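Local coordinates for protein-glutamine gamma-glutamyltransferase (Pagrus major, PDB 1G0D) that probably cross-links proteins in a calcium-dependent manner, joining peptide-bound glutamine to lysine side chains or to small primary amines, at residues V308-N313 with S325-N330; A392-D397 with H439-E444. One frame throughout, in Å; residues are numbered along the deposited sequence.

Two contacts in the catalytic region of a transglutaminase differ in chemistry: a ring packed on a polar loop, and a lysine hydrogen-bonded to a helix end. Interaction 1 sets an aromatic ring from the edge strand 307-312 against the loop leading into strand 329-339, which carries the catalytic His332. Interaction 2 grips the C-terminal end of helix 387-395 with a lysine. Their centres lie about 18 Å apart, yet they touch where strand 397-403 leaves that helix: Val308 N sits 2.9 Å from Asp397 O, a probable hydrogen bond. The side chain of Val394 in interaction 2 lies about 9 Å from that of His332, and Asn395, Asp397 and Glu444 are calcium ligands by similarity.

Interaction 1 of 2, residues V308-N313 with S325-N330; sequences VDFLLN and SDSSWN
Phe310 meets residues 325-327 through one side and the outer end of its ring (CD1, CE1, CZ), and the contact consists of van der Waals packing against polar groups. The ring's CE1 lies 3.9 Å from Ser327 N, approached obliquely, while CD1 reaches to 4.2 Å from Ser327 OG. At its outermost carbon, CZ, the edge of the ring faces Ser325 O, which lies near the ring plane at 4.2 Å. With CG anti to the backbone N (chi1 -161°), the phenyl group reaches out from the strand to the loop.

The charged neighbour is Asp326, whose side chain crosses that of Phe310 at about a right angle. Its OD1 is an oblique van der Waals neighbour, 4.1 Å from Phe310 CZ, with the carboxylate and ring planes 44° apart. The other oxygen, OD2, forms salt bridges with Lys562 and Arg560, so the main polar ties of this carboxylate lead away from the ring.

Within its own strand, Phe310 has Leu312 CD1 at the ring edge, in plane, and its ring also meets that of Tyr400 on the neighbouring strand 397-403. The CZ edge turned to Ser325 O probably adds a weak electrostatic attraction, but the loop's firmer polar fastening is likely to come from the Asp326 salt bridges.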
ATOM      1  N   VAL A 308      -9.794  25.694   2.814  1.00 26.88           N
ATOM      2  CA  VAL A 308      -8.545  26.322   3.138  1.00 28.38           C
ATOM      3  C   VAL A 308      -8.272  27.469   2.162  1.00 27.23           C
ATOM      4  O   VAL A 308      -8.435  27.342   0.944  1.00 28.60           O
ATOM      5  CB  VAL A 308      -7.389  25.255   3.093  1.00 30.33           C
ATOM      6  CG1 VAL A 308      -6.010  25.925   3.132  1.00 28.66           C
ATOM      7  CG2 VAL A 308      -7.573  24.266   4.256  1.00 31.13           C
ATOM      8  N   ASP A 309      -7.925  28.616   2.712  1.00 24.55           N
ATOM      9  CA  ASP A 309      -7.563  29.727   1.880  1.00 23.88           C
ATOM     10  C   ASP A 309      -6.045  29.767   2.069  1.00 22.95           C
ATOM     11  O   ASP A 309      -5.537  29.778   3.180  1.00 24.51           O
ATOM     12  CB  ASP A 309      -8.303  30.966   2.357  1.00 25.29           C
ATOM     13  CG  ASP A 309      -9.809  30.870   2.071  1.00 28.04           C
ATOM     14  OD1 ASP A 309     -10.196  30.874   0.886  1.00 29.16           O
ATOM     15  OD2 ASP A 309     -10.617  30.769   3.016  1.00 34.14           O
ATOM     16  N   PHE A 310      -5.332  29.714   0.962  1.00 21.05           N
ATOM     17  CA  PHE A 310      -3.895  29.676   0.964  1.00 20.68           C
ATOM     18  C   PHE A 310      -3.346  31.031   0.571  1.00 24.15           C
ATOM     19  O   PHE A 310      -3.437  31.412  -0.593  1.00 26.35           O
ATOM     20  CB  PHE A 310      -3.455  28.626  -0.042  1.00 20.55           C
ATOM     21  CG  PHE A 310      -2.064  28.145   0.154  1.00 22.08           C
ATOM     22  CD1 PHE A 310      -1.817  26.996   0.868  1.00 22.50           C
ATOM     23  CD2 PHE A 310      -0.988  28.848  -0.372  1.00 21.44           C
ATOM     24  CE1 PHE A 310      -0.510  26.553   1.057  1.00 22.66           C
ATOM     25  CE2 PHE A 310       0.306  28.409  -0.188  1.00 17.39           C
ATOM     26  CZ  PHE A 310       0.545  27.258   0.528  1.00 21.07           C
ATOM     27  N   LEU A 311      -2.762  31.745   1.541  1.00 26.59           N
ATOM     28  CA  LEU A 311      -2.182  33.082   1.335  1.00 22.63           C
ATOM     29  C   LEU A 311      -0.748  33.112   0.826  1.00 23.07           C
ATOM     30  O   LEU A 311       0.185  32.580   1.435  1.00 24.53           O
ATOM     31  CB  LEU A 311      -2.246  33.875   2.626  1.00 22.82           C
ATOM     32  CG  LEU A 311      -3.576  33.777   3.354  1.00 22.08           C
ATOM     33  CD1 LEU A 311      -3.533  34.686   4.566  1.00 23.01           C
ATOM     34  CD2 LEU A 311      -4.702  34.171   2.410  1.00 21.74           C
ATOM     35  N   LEU A 312      -0.595  33.776  -0.302  1.00 23.54           N
ATOM     36  CA  LEU A 312       0.668  33.938  -0.977  1.00 21.44           C
ATOM     37  C   LEU A 312       0.948  35.442  -1.010  1.00 22.53           C
ATOM     38  O   LEU A 312       0.065  36.247  -0.770  1.00 24.79           O
ATOM     39  CB  LEU A 312       0.508  33.404  -2.401  1.00 22.54           C
ATOM     40  CG  LEU A 312       1.004  32.011  -2.822  1.00 24.20           C
ATOM     41  CD1 LEU A 312       1.075  31.115  -1.638  1.00 20.62           C
ATOM     42  CD2 LEU A 312       0.101  31.444  -3.907  1.00 20.23           C
ATOM     43  N   ASN A 313       2.168  35.839  -1.290  1.00 24.29           N
ATOM     44  CA  ASN A 313       2.425  37.251  -1.374  1.00 28.14           C
ATOM     45  C   ASN A 313       2.416  37.545  -2.856  1.00 34.08           C
ATOM     46  O   ASN A 313       2.100  36.667  -3.661  1.00 35.85           O
ATOM     47  CB  ASN A 313       3.772  37.592  -0.774  1.00 28.36           C
ATOM     48  CG  ASN A 313       4.903  36.877  -1.452  1.00 32.15           C
ATOM     49  OD1 ASN A 313       4.801  36.444  -2.602  1.00 33.38           O
ATOM     50  ND2 ASN A 313       6.005  36.735  -0.731  1.00 36.43           N
ATOM     51  N   SER A 325       5.900  23.657   3.338  1.00 23.44           N
ATOM     52  CA  SER A 325       4.898  22.863   2.617  1.00 23.58           C
ATOM     53  C   SER A 325       4.086  23.665   1.645  1.00 22.34           C
ATOM     54  O   SER A 325       3.584  24.722   1.982  1.00 20.59           O
ATOM     55  CB  SER A 325       3.941  22.192   3.577  1.00 24.15           C
ATOM     56  OG  SER A 325       4.656  21.320   4.425  1.00 33.13           O
ATOM     57  N   ASP A 326       3.946  23.117   0.443  1.00 21.65           N
ATOM     58  CA  ASP A 326       3.218  23.749  -0.650  1.00 22.53           C
ATOM     59  C   ASP A 326       1.918  22.994  -1.052  1.00 21.53           C
ATOM     60  O   ASP A 326       1.825  22.325  -2.095  1.00 18.71           O
ATOM     61  CB  ASP A 326       4.169  23.856  -1.834  1.00 23.07           C
ATOM     62  CG  ASP A 326       3.762  24.904  -2.823  1.00 25.81           C
ATOM     63  OD1 ASP A 326       2.830  25.695  -2.546  1.00 27.20           O
ATOM     64  OD2 ASP A 326       4.403  24.929  -3.895  1.00 30.22           O
ATOM     65  N   SER A 327       0.915  23.095  -0.190  1.00 22.06           N
ATOM     66  CA  SER A 327      -0.364  22.469  -0.444  1.00 20.62           C
ATOM     67  C   SER A 327      -0.347  20.962  -0.711  1.00 21.08           C
ATOM     68  O   SER A 327       0.522  20.208  -0.223  1.00 20.82           O
ATOM     69  CB  SER A 327      -1.050  23.169  -1.609  1.00 18.78           C
ATOM     70  OG  SER A 327      -2.394  23.418  -1.288  1.00 24.17           O
ATOM     71  N   SER A 328      -1.345  20.554  -1.492  1.00 17.65           N
ATOM     72  CA  SER A 328      -1.587  19.168  -1.840  1.00 17.31           C
ATOM     73  C   SER A 328      -0.409  18.383  -2.323  1.00 16.48           C
ATOM     74  O   SER A 328       0.394  18.870  -3.116  1.00 17.30           O
ATOM     75  CB  SER A 328      -2.694  19.096  -2.886  1.00 19.74           C
ATOM     76  OG  SER A 328      -3.852  19.804  -2.445  1.00 27.20           O
ATOM     77  N   TRP A 329      -0.328  17.146  -1.845  1.00 14.27           N
ATOM     78  CA  TRP A 329       0.737  16.224  -2.216  1.00 12.46           C
ATOM     79  C   TRP A 329       0.637  15.838  -3.690  1.00 13.68           C
ATOM     80  O   TRP A 329      -0.462  15.859  -4.256  1.00 13.46           O
ATOM     81  CB  TRP A 329       0.615  14.968  -1.364  1.00 11.95           C
ATOM     82  CG  TRP A 329       0.891  15.180   0.082  1.00 11.47           C
ATOM     83  CD1 TRP A 329       0.799  16.358   0.785  1.00  6.97           C
ATOM     84  CD2 TRP A 329       1.313  14.174   1.024  1.00 13.92           C
ATOM     85  NE1 TRP A 329       1.140  16.138   2.110  1.00 11.00           N
ATOM     86  CE2 TRP A 329       1.456  14.811   2.278  1.00 14.76           C
ATOM     87  CE3 TRP A 329       1.585  12.799   0.929  1.00 12.24           C
ATOM     88  CZ2 TRP A 329       1.860  14.103   3.430  1.00 14.10           C
ATOM     89  CZ3 TRP A 329       1.986  12.102   2.077  1.00  9.22           C
ATOM     90  CH2 TRP A 329       2.117  12.753   3.302  1.00  9.16           C
ATOM     91  N   ASN A 330       1.757  15.465  -4.318  1.00 14.88           N
ATOM     92  CA  ASN A 330       1.712  15.073  -5.733  1.00 14.75           C
ATOM     93  C   ASN A 330       0.828  13.815  -5.871  1.00 16.89           C
ATOM     94  O   ASN A 330       0.131  13.615  -6.882  1.00 18.16           O
ATOM     95  CB  ASN A 330       3.115  14.782  -6.266  1.00 14.85           C
ATOM     96  CG  ASN A 330       3.906  16.043  -6.584  1.00 17.11           C
ATOM     97  OD1 ASN A 330       3.462  17.169  -6.315  1.00 16.44           O
ATOM     98  ND2 ASN A 330       5.092  15.857  -7.152  1.00 13.36           N
TER

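Interaction 2 of 2, residues A392-D397 with H439-E444; sequences AEVNAD and HYKYPE. With SO4 (sulfate ion), chain B.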
ATOM      1  N   ALA A 392     -11.852  14.547   3.125  1.00 21.22           N
ATOM      2  CA  ALA A 392     -11.054  15.753   2.831  1.00 16.34           C
ATOM      3  C   ALA A 392      -9.952  15.457   1.865  1.00 14.67           C
ATOM      4  O   ALA A 392      -9.665  16.219   0.952  1.00 15.72           O
ATOM      5  CB  ALA A 392     -10.448  16.318   4.098  1.00 14.75           C
ATOM      6  N   GLU A 393      -9.316  14.329   2.101  1.00 14.58           N
ATOM      7  CA  GLU A 393      -8.209  13.857   1.288  1.00 16.11           C
ATOM      8  C   GLU A 393      -8.479  13.930  -0.216  1.00 16.66           C
ATOM      9  O   GLU A 393      -7.618  14.249  -1.035  1.00 19.35           O
ATOM     10  CB  GLU A 393      -7.935  12.404   1.695  1.00 15.94           C
ATOM     11  CG  GLU A 393      -6.964  11.665   0.826  1.00 17.69           C
ATOM     12  CD  GLU A 393      -5.550  12.017   1.169  1.00 22.89           C
ATOM     13  OE1 GLU A 393      -4.767  12.217   0.215  1.00 21.91           O
ATOM     14  OE2 GLU A 393      -5.229  12.097   2.390  1.00 23.67           O
ATOM     15  N   VAL A 394      -9.718  13.651  -0.543  1.00 17.83           N
ATOM     16  CA  VAL A 394     -10.190  13.545  -1.895  1.00 14.42           C
ATOM     17  C   VAL A 394     -11.125  14.719  -2.316  1.00 17.59           C
ATOM     18  O   VAL A 394     -11.392  14.899  -3.502  1.00 21.18           O
ATOM     19  CB  VAL A 394     -10.845  12.104  -1.929  1.00 11.07           C
ATOM     20  CG1 VAL A 394     -12.317  12.173  -2.036  1.00 10.77           C
ATOM     21  CG2 VAL A 394     -10.229  11.268  -2.950  1.00  7.19           C
ATOM     22  N   ASN A 395     -11.562  15.549  -1.363  1.00 18.64           N
ATOM     23  CA  ASN A 395     -12.484  16.659  -1.644  1.00 17.59           C
ATOM     24  C   ASN A 395     -12.162  18.078  -1.162  1.00 21.98           C
ATOM     25  O   ASN A 395     -12.823  19.020  -1.586  1.00 24.17           O
ATOM     26  CB  ASN A 395     -13.842  16.318  -1.071  1.00 16.21           C
ATOM     27  CG  ASN A 395     -14.552  15.269  -1.873  1.00 18.89           C
ATOM     28  OD1 ASN A 395     -14.622  15.367  -3.084  1.00 22.34           O
ATOM     29  ND2 ASN A 395     -15.081  14.251  -1.207  1.00 21.78           N
ATOM     30  N   ALA A 396     -11.182  18.242  -0.273  1.00 24.34           N
ATOM     31  CA  ALA A 396     -10.837  19.565   0.286  1.00 24.80           C
ATOM     32  C   ALA A 396     -10.724  20.702  -0.725  1.00 26.73           C
ATOM     33  O   ALA A 396     -10.139  20.513  -1.787  1.00 27.63           O
ATOM     34  CB  ALA A 396      -9.522  19.477   1.101  1.00 19.01           C
ATOM     35  N   ASP A 397     -11.257  21.887  -0.389  1.00 27.45           N
ATOM     36  CA  ASP A 397     -11.179  23.058  -1.292  1.00 26.73           C
ATOM     37  C   ASP A 397     -10.158  24.080  -0.851  1.00 27.03           C
ATOM     38  O   ASP A 397     -10.389  24.767   0.134  1.00 29.01           O
ATOM     39  CB  ASP A 397     -12.521  23.797  -1.391  1.00 25.96           C
ATOM     40  CG  ASP A 397     -12.580  24.760  -2.591  1.00 26.96           C
ATOM     41  OD1 ASP A 397     -12.066  24.421  -3.672  1.00 24.43           O
ATOM     42  OD2 ASP A 397     -13.145  25.862  -2.469  1.00 27.47           O
ATOM     43  N   HIS A 439     -15.584   5.763  -7.758  1.00 15.92           N
ATOM     44  CA  HIS A 439     -16.039   4.984  -6.587  1.00 13.94           C
ATOM     45  C   HIS A 439     -16.033   5.967  -5.424  1.00 16.91           C
ATOM     46  O   HIS A 439     -16.714   5.782  -4.406  1.00 12.07           O
ATOM     47  CB  HIS A 439     -15.042   3.913  -6.134  1.00 16.23           C
ATOM     48  CG  HIS A 439     -14.792   2.810  -7.102  1.00 20.86           C
ATOM     49  ND1 HIS A 439     -15.421   2.715  -8.324  1.00 21.16           N
ATOM     50  CD2 HIS A 439     -13.969   1.736  -7.014  1.00 25.51           C
ATOM     51  CE1 HIS A 439     -14.992   1.634  -8.957  1.00 20.28           C
ATOM     52  NE2 HIS A 439     -14.116   1.018  -8.183  1.00 25.86           N
ATOM     53  N   TYR A 440     -15.162   6.965  -5.555  1.00 19.10           N
ATOM     54  CA  TYR A 440     -14.984   7.958  -4.514  1.00 19.15           C
ATOM     55  C   TYR A 440     -15.781   9.186  -4.699  1.00 21.26           C
ATOM     56  O   TYR A 440     -16.267   9.733  -3.722  1.00 24.90           O
ATOM     57  CB  TYR A 440     -13.523   8.356  -4.378  1.00 12.07           C
ATOM     58  CG  TYR A 440     -12.722   7.290  -3.694  1.00 14.20           C
ATOM     59  CD1 TYR A 440     -12.036   6.325  -4.427  1.00 15.33           C
ATOM     60  CD2 TYR A 440     -12.640   7.251  -2.310  1.00 16.55           C
ATOM     61  CE1 TYR A 440     -11.284   5.355  -3.798  1.00 14.82           C
ATOM     62  CE2 TYR A 440     -11.892   6.283  -1.662  1.00 17.78           C
ATOM     63  CZ  TYR A 440     -11.212   5.339  -2.410  1.00 17.88           C
ATOM     64  OH  TYR A 440     -10.433   4.411  -1.759  1.00 22.62           O
ATOM     65  N   LYS A 441     -15.943   9.643  -5.934  1.00 20.42           N
ATOM     66  CA  LYS A 441     -16.706  10.862  -6.076  1.00 21.24           C
ATOM     67  C   LYS A 441     -17.515  11.048  -7.335  1.00 21.11           C
ATOM     68  O   LYS A 441     -17.153  10.572  -8.396  1.00 24.51           O
ATOM     69  CB  LYS A 441     -15.781  12.070  -5.879  1.00 23.50           C
ATOM     70  CG  LYS A 441     -14.383  11.920  -6.436  1.00 17.18           C
ATOM     71  CD  LYS A 441     -13.454  12.802  -5.666  1.00 14.37           C
ATOM     72  CE  LYS A 441     -12.926  13.928  -6.535  1.00 13.00           C
ATOM     73  NZ  LYS A 441     -13.057  15.229  -5.806  1.00 16.12           N
ATOM     74  N   TYR A 442     -18.618  11.767  -7.201  1.00 18.65           N
ATOM     75  CA  TYR A 442     -19.480  12.023  -8.316  1.00 16.89           C
ATOM     76  C   TYR A 442     -18.712  12.933  -9.223  1.00 20.34           C
ATOM     77  O   TYR A 442     -17.897  13.702  -8.760  1.00 23.15           O
ATOM     78  CB  TYR A 442     -20.723  12.671  -7.813  1.00 14.73           C
ATOM     79  CG  TYR A 442     -21.629  11.639  -7.232  1.00 16.22           C
ATOM     80  CD1 TYR A 442     -22.285  10.741  -8.064  1.00 16.95           C
ATOM     81  CD2 TYR A 442     -21.882  11.586  -5.870  1.00 12.33           C
ATOM     82  CE1 TYR A 442     -23.171   9.823  -7.562  1.00 13.25           C
ATOM     83  CE2 TYR A 442     -22.770  10.672  -5.358  1.00 15.63           C
ATOM     84  CZ  TYR A 442     -23.419   9.789  -6.216  1.00 15.69           C
ATOM     85  OH  TYR A 442     -24.315   8.856  -5.730  1.00 15.00           O
ATOM     86  N   PRO A 443     -18.960  12.865 -10.536  1.00 22.58           N
ATOM     87  CA  PRO A 443     -18.228  13.714 -11.473  1.00 21.63           C
ATOM     88  C   PRO A 443     -18.349  15.166 -11.114  1.00 24.76           C
ATOM     89  O   PRO A 443     -19.374  15.609 -10.617  1.00 26.63           O
ATOM     90  CB  PRO A 443     -18.840  13.388 -12.829  1.00 20.51           C
ATOM     91  CG  PRO A 443     -20.091  12.646 -12.529  1.00 21.78           C
ATOM     92  CD  PRO A 443     -19.961  12.020 -11.202  1.00 21.68           C
ATOM     93  N   GLU A 444     -17.271  15.892 -11.360  1.00 28.67           N
ATOM     94  CA  GLU A 444     -17.171  17.302 -11.059  1.00 32.95           C
ATOM     95  C   GLU A 444     -18.279  18.128 -11.686  1.00 33.08           C
ATOM     96  O   GLU A 444     -18.491  18.066 -12.890  1.00 35.50           O
ATOM     97  CB  GLU A 444     -15.850  17.777 -11.575  1.00 38.18           C
ATOM     98  CG  GLU A 444     -15.365  19.026 -10.966  1.00 49.20           C
ATOM     99  CD  GLU A 444     -14.113  19.435 -11.670  1.00 58.18           C
ATOM    100  OE1 GLU A 444     -13.157  18.623 -11.640  1.00 63.23           O
ATOM    101  OE2 GLU A 444     -14.086  20.534 -12.271  1.00 65.63           O
TER
HETATM  102  S   SO4 B 696     -14.538  -2.888  -7.749  1.00 45.50           S
HETATM  103  O1  SO4 B 696     -15.044  -1.932  -6.885  1.00 41.06           O
HETATM  104  O2  SO4 B 696     -14.383  -4.091  -7.024  1.00 37.14           O
HETATM  105  O3  SO4 B 696     -15.603  -3.087  -8.623  1.00 41.68           O
HETATM  106  O4  SO4 B 696     -13.400  -2.362  -8.453  1.00 34.50           O
HETATM  107  O   HOH W   1     -16.938  12.263  -2.013  1.00 30.99           O
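A buried contact built on two hydrogen bonds from one lysine joins the last turn of helix 387-395 to the chain just after the short helix 437-440, with Lys441 as donor and Val394 and Asn395 as acceptors. Its NZ bonds to the backbone Val394 O at 2.9 Å, with a C=O...N angle of 157°, and to the side-chain Asn395 OD1 at 3.1 Å, tilted 32° from the amide plane. Two successive residues thus grip one ammonium group; Val394 O lies at the C-terminal end of the helix, where the partial negative charge probably favours it.

The aliphatic part of the lysine runs past Val394 in the opposite direction, CD resting 3.9 Å from Val394 CG1. Bends at chi3 (-113°) and chi4 carry NZ round to the two oxygens. Asn395 is held through both ends of its amide: OD1 also bonds to Tyr453 of helix 447-456, and ND2 donates to a water that in turn donates to Tyr440 O. Replacing Lys441 with a methionine would probably leave Val394 O without this donor and Asn395 OD1 dependent on Tyr453, giving the amide more freedom to turn.

Farther out, His439 NE2 makes a weak hydrogen bond to a sulfate, probably from the crystallisation liquor, that Arg291 and Trp351 also hold. Asn395, Asp397, Glu444 and nearby Glu449 are assigned to calcium binding by similarity; the contact joins two chain regions that, on that basis, contribute residues to the calcium site of transglutaminases.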